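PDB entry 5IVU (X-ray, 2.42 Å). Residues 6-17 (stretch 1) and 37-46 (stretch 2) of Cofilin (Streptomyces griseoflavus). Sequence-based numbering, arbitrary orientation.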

# COMPACT_ATOMS: atom_id res chain seq x y z
N GLY A 6 20.48 -7.09 -4.32
CA GLY A 6 19.88 -6.47 -5.54
C GLY A 6 19.08 -5.20 -5.30
O GLY A 6 19.24 -4.19 -6.01
N VAL A 7 18.21 -5.23 -4.28
CA VAL A 7 17.17 -4.21 -4.10
C VAL A 7 17.28 -3.49 -2.76
O VAL A 7 17.28 -4.13 -1.70
CB VAL A 7 15.76 -4.82 -4.26
CG1 VAL A 7 14.70 -3.72 -4.27
CG2 VAL A 7 15.68 -5.67 -5.54
N THR A 8 17.35 -2.16 -2.81
CA THR A 8 17.61 -1.32 -1.64
C THR A 8 16.36 -0.47 -1.30
O THR A 8 15.62 -0.03 -2.18
CB THR A 8 18.88 -0.46 -1.87
OG1 THR A 8 19.43 -0.06 -0.61
CG2 THR A 8 18.61 0.78 -2.73
N LEU A 9 16.13 -0.26 -0.01
CA LEU A 9 14.99 0.54 0.46
C LEU A 9 15.38 2.01 0.60
O LEU A 9 16.34 2.34 1.31
CB LEU A 9 14.51 -0.00 1.80
CG LEU A 9 13.30 0.64 2.47
CD1 LEU A 9 12.07 0.52 1.60
CD2 LEU A 9 13.07 -0.02 3.81
N ASN A 10 14.63 2.89 -0.05
CA ASN A 10 14.83 4.34 0.07
C ASN A 10 14.43 4.84 1.48
O ASN A 10 13.43 4.39 2.05
CB ASN A 10 14.07 5.05 -1.05
CG ASN A 10 14.48 6.50 -1.23
OD1 ASN A 10 15.44 6.99 -0.64
ND2 ASN A 10 13.74 7.19 -2.09
N ASP A 11 15.24 5.74 2.04
CA ASP A 11 14.98 6.32 3.38
C ASP A 11 13.62 7.02 3.46
O ASP A 11 12.96 6.99 4.50
CB ASP A 11 16.07 7.33 3.78
CG ASP A 11 17.43 6.69 4.04
OD1 ASP A 11 17.49 5.52 4.49
OD2 ASP A 11 18.45 7.37 3.80
N ALA A 12 13.22 7.63 2.34
CA ALA A 12 11.91 8.31 2.22
C ALA A 12 10.68 7.41 2.45
O ALA A 12 9.61 7.92 2.79
CB ALA A 12 11.81 8.98 0.86
N CYS A 13 10.82 6.10 2.26
CA CYS A 13 9.73 5.16 2.51
C CYS A 13 9.29 5.16 3.97
O CYS A 13 8.11 5.43 4.27
CB CYS A 13 10.10 3.73 2.07
SG CYS A 13 10.27 3.53 0.28
N VAL A 14 10.23 4.87 4.88
CA VAL A 14 9.92 4.86 6.32
C VAL A 14 9.55 6.27 6.82
O VAL A 14 8.64 6.41 7.63
CB VAL A 14 11.06 4.24 7.17
CG1 VAL A 14 10.85 4.49 8.67
CG2 VAL A 14 11.15 2.74 6.94
N GLU A 15 10.25 7.29 6.33
CA GLU A 15 9.99 8.68 6.72
C GLU A 15 8.57 9.11 6.43
O GLU A 15 7.89 9.64 7.31
CB GLU A 15 10.95 9.66 6.02
CG GLU A 15 12.37 9.66 6.57
CD GLU A 15 13.33 10.52 5.75
OE1 GLU A 15 12.87 11.35 4.93
OE2 GLU A 15 14.55 10.37 5.93
N THR A 16 8.12 8.87 5.20
CA THR A 16 6.76 9.24 4.78
C THR A 16 5.70 8.43 5.53
O THR A 16 4.63 8.93 5.84
CB THR A 16 6.55 9.07 3.26
OG1 THR A 16 7.66 9.63 2.56
CG2 THR A 16 5.29 9.77 2.80
N TYR A 17 6.01 7.16 5.77
CA TYR A 17 5.15 6.28 6.55
C TYR A 17 5.03 6.78 7.99
O TYR A 17 3.93 6.79 8.54
CB TYR A 17 5.68 4.85 6.53
CG TYR A 17 4.92 3.92 7.45
CD1 TYR A 17 3.57 3.61 7.21
CD2 TYR A 17 5.53 3.33 8.56
CE1 TYR A 17 2.87 2.75 8.05
CE2 TYR A 17 4.84 2.46 9.39
CZ TYR A 17 3.51 2.18 9.13
OH TYR A 17 2.81 1.34 9.95
N ASN A 37 13.78 -3.99 -10.51
CA ASN A 37 14.83 -2.97 -10.65
C ASN A 37 15.46 -2.69 -9.26
O ASN A 37 15.31 -3.51 -8.36
CB ASN A 37 14.23 -1.70 -11.34
CG ASN A 37 15.19 -1.03 -12.34
OD1 ASN A 37 16.38 -1.36 -12.42
ND2 ASN A 37 14.67 -0.07 -13.11
N THR A 38 16.15 -1.55 -9.09
CA THR A 38 17.17 -1.40 -8.02
C THR A 38 16.75 -0.84 -6.64
O THR A 38 17.41 -1.14 -5.65
CB THR A 38 18.33 -0.51 -8.52
OG1 THR A 38 17.82 0.77 -8.92
CG2 THR A 38 19.04 -1.17 -9.69
N GLU A 39 15.69 -0.01 -6.59
CA GLU A 39 15.22 0.56 -5.31
C GLU A 39 13.69 0.62 -5.17
O GLU A 39 12.97 0.85 -6.15
CB GLU A 39 15.84 1.94 -5.05
CG GLU A 39 15.11 3.14 -5.66
CD GLU A 39 15.80 4.48 -5.38
OE1 GLU A 39 17.05 4.55 -5.43
OE2 GLU A 39 15.09 5.47 -5.12
N ILE A 40 13.22 0.43 -3.94
CA ILE A 40 11.82 0.66 -3.58
C ILE A 40 11.69 2.13 -3.17
O ILE A 40 12.48 2.62 -2.35
CB ILE A 40 11.36 -0.25 -2.43
CG1 ILE A 40 11.54 -1.74 -2.80
CG2 ILE A 40 9.90 0.03 -2.08
CD1 ILE A 40 11.52 -2.68 -1.61
N ALA A 41 10.70 2.82 -3.72
CA ALA A 41 10.54 4.26 -3.55
C ALA A 41 9.07 4.61 -3.39
O ALA A 41 8.20 3.79 -3.70
CB ALA A 41 11.12 5.00 -4.75
N VAL A 42 8.82 5.83 -2.92
CA VAL A 42 7.47 6.38 -2.80
C VAL A 42 7.07 6.89 -4.17
O VAL A 42 7.71 7.80 -4.68
CB VAL A 42 7.41 7.56 -1.80
CG1 VAL A 42 6.02 8.20 -1.77
CG2 VAL A 42 7.81 7.09 -0.40
N GLU A 43 6.05 6.29 -4.77
CA GLU A 43 5.47 6.83 -6.00
C GLU A 43 4.64 8.06 -5.68
O GLU A 43 4.72 9.07 -6.38
CB GLU A 43 4.59 5.80 -6.72
CG GLU A 43 4.20 6.24 -8.14
CD GLU A 43 3.17 5.35 -8.82
OE1 GLU A 43 2.43 4.63 -8.12
OE2 GLU A 43 3.09 5.36 -10.05
N LYS A 44 3.82 7.96 -4.64
CA LYS A 44 3.09 9.13 -4.15
C LYS A 44 2.46 9.01 -2.77
O LYS A 44 2.34 7.94 -2.20
CB LYS A 44 2.02 9.59 -5.14
CG LYS A 44 1.08 8.55 -5.73
CD LYS A 44 -0.06 9.22 -6.57
CE LYS A 44 -0.81 10.40 -5.92
NZ LYS A 44 -1.99 10.92 -6.68
N SER A 45 2.10 10.18 -2.26
CA SER A 45 1.33 10.34 -1.03
C SER A 45 0.04 11.08 -1.35
O SER A 45 -0.06 11.77 -2.37
CB SER A 45 2.13 11.16 -0.02
OG SER A 45 3.42 10.61 0.16
N SER A 46 -0.93 10.95 -0.47
CA SER A 46 -2.19 11.65 -0.61
C SER A 46 -2.77 12.03 0.73
O SER A 46 -2.63 11.29 1.71
CB SER A 46 -3.19 10.78 -1.34
OG SER A 46 -4.38 11.51 -1.59

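Ile40 is the center of this contact, with more of its surface covered by the other stretch than any other residue. Its backbone joins the short strand 8-9 to the longer strand 39-46 in parallel: Ile40 N donates to Thr8 O at 3.0 Å, and Asn10 N donates to Ile40 O at 3.2 Å. One rung earlier, Thr8 N donates to Thr38 O, also at 3.0 Å. Thr8 thus bonds through its N and O to the residues before and after Glu39, its partner in register, as parallel pairing requires. Two CA-H...O contacts accompany this ladder, Val7 CA to Thr38 O at 3.4 Å and Glu39 CA to Thr8 O at 3.2 Å.

The side chain of Ile40 is buried on the same sheet face as that of Leu9. A branched aliphatic residue suits the site because it meets apolar neighbors along several directions: Ile40 CG1 lies 4.0 Å from Val7 CG1, Ile40 CB lies 4.2 Å from Leu9 CD1, and Ile40 CG2 lies 4.2 Å from Cys13 SG. The other face carries Thr8 and Glu39, where Thr8 CG2 packs 3.8 Å from Glu39 CB; the aliphatic part of the glutamate packs against Thr8, and its carboxylate reaches on to Asn10, Glu39 OE2 lying 3.7 Å from Asn10 ND2.

Beyond Asn10 the first stretch turns into a helix, and Val42 takes over the packing. It points toward the helix, its CG2 lying 4.0 Å from Cys13 CA and 3.8 Å from Ala12 O. A compact valine fits against this backbone. Thr16 extends the contact one turn later: its OG1 donates to Ala12 O at 2.6 Å, satisfying the hydroxyl within the helix, while Thr16 CG2 approaches Ser45 OG at 3.3 Å. Val7, at the opposite end of the contact, also places CG2 3.6 Å from Asn37 O.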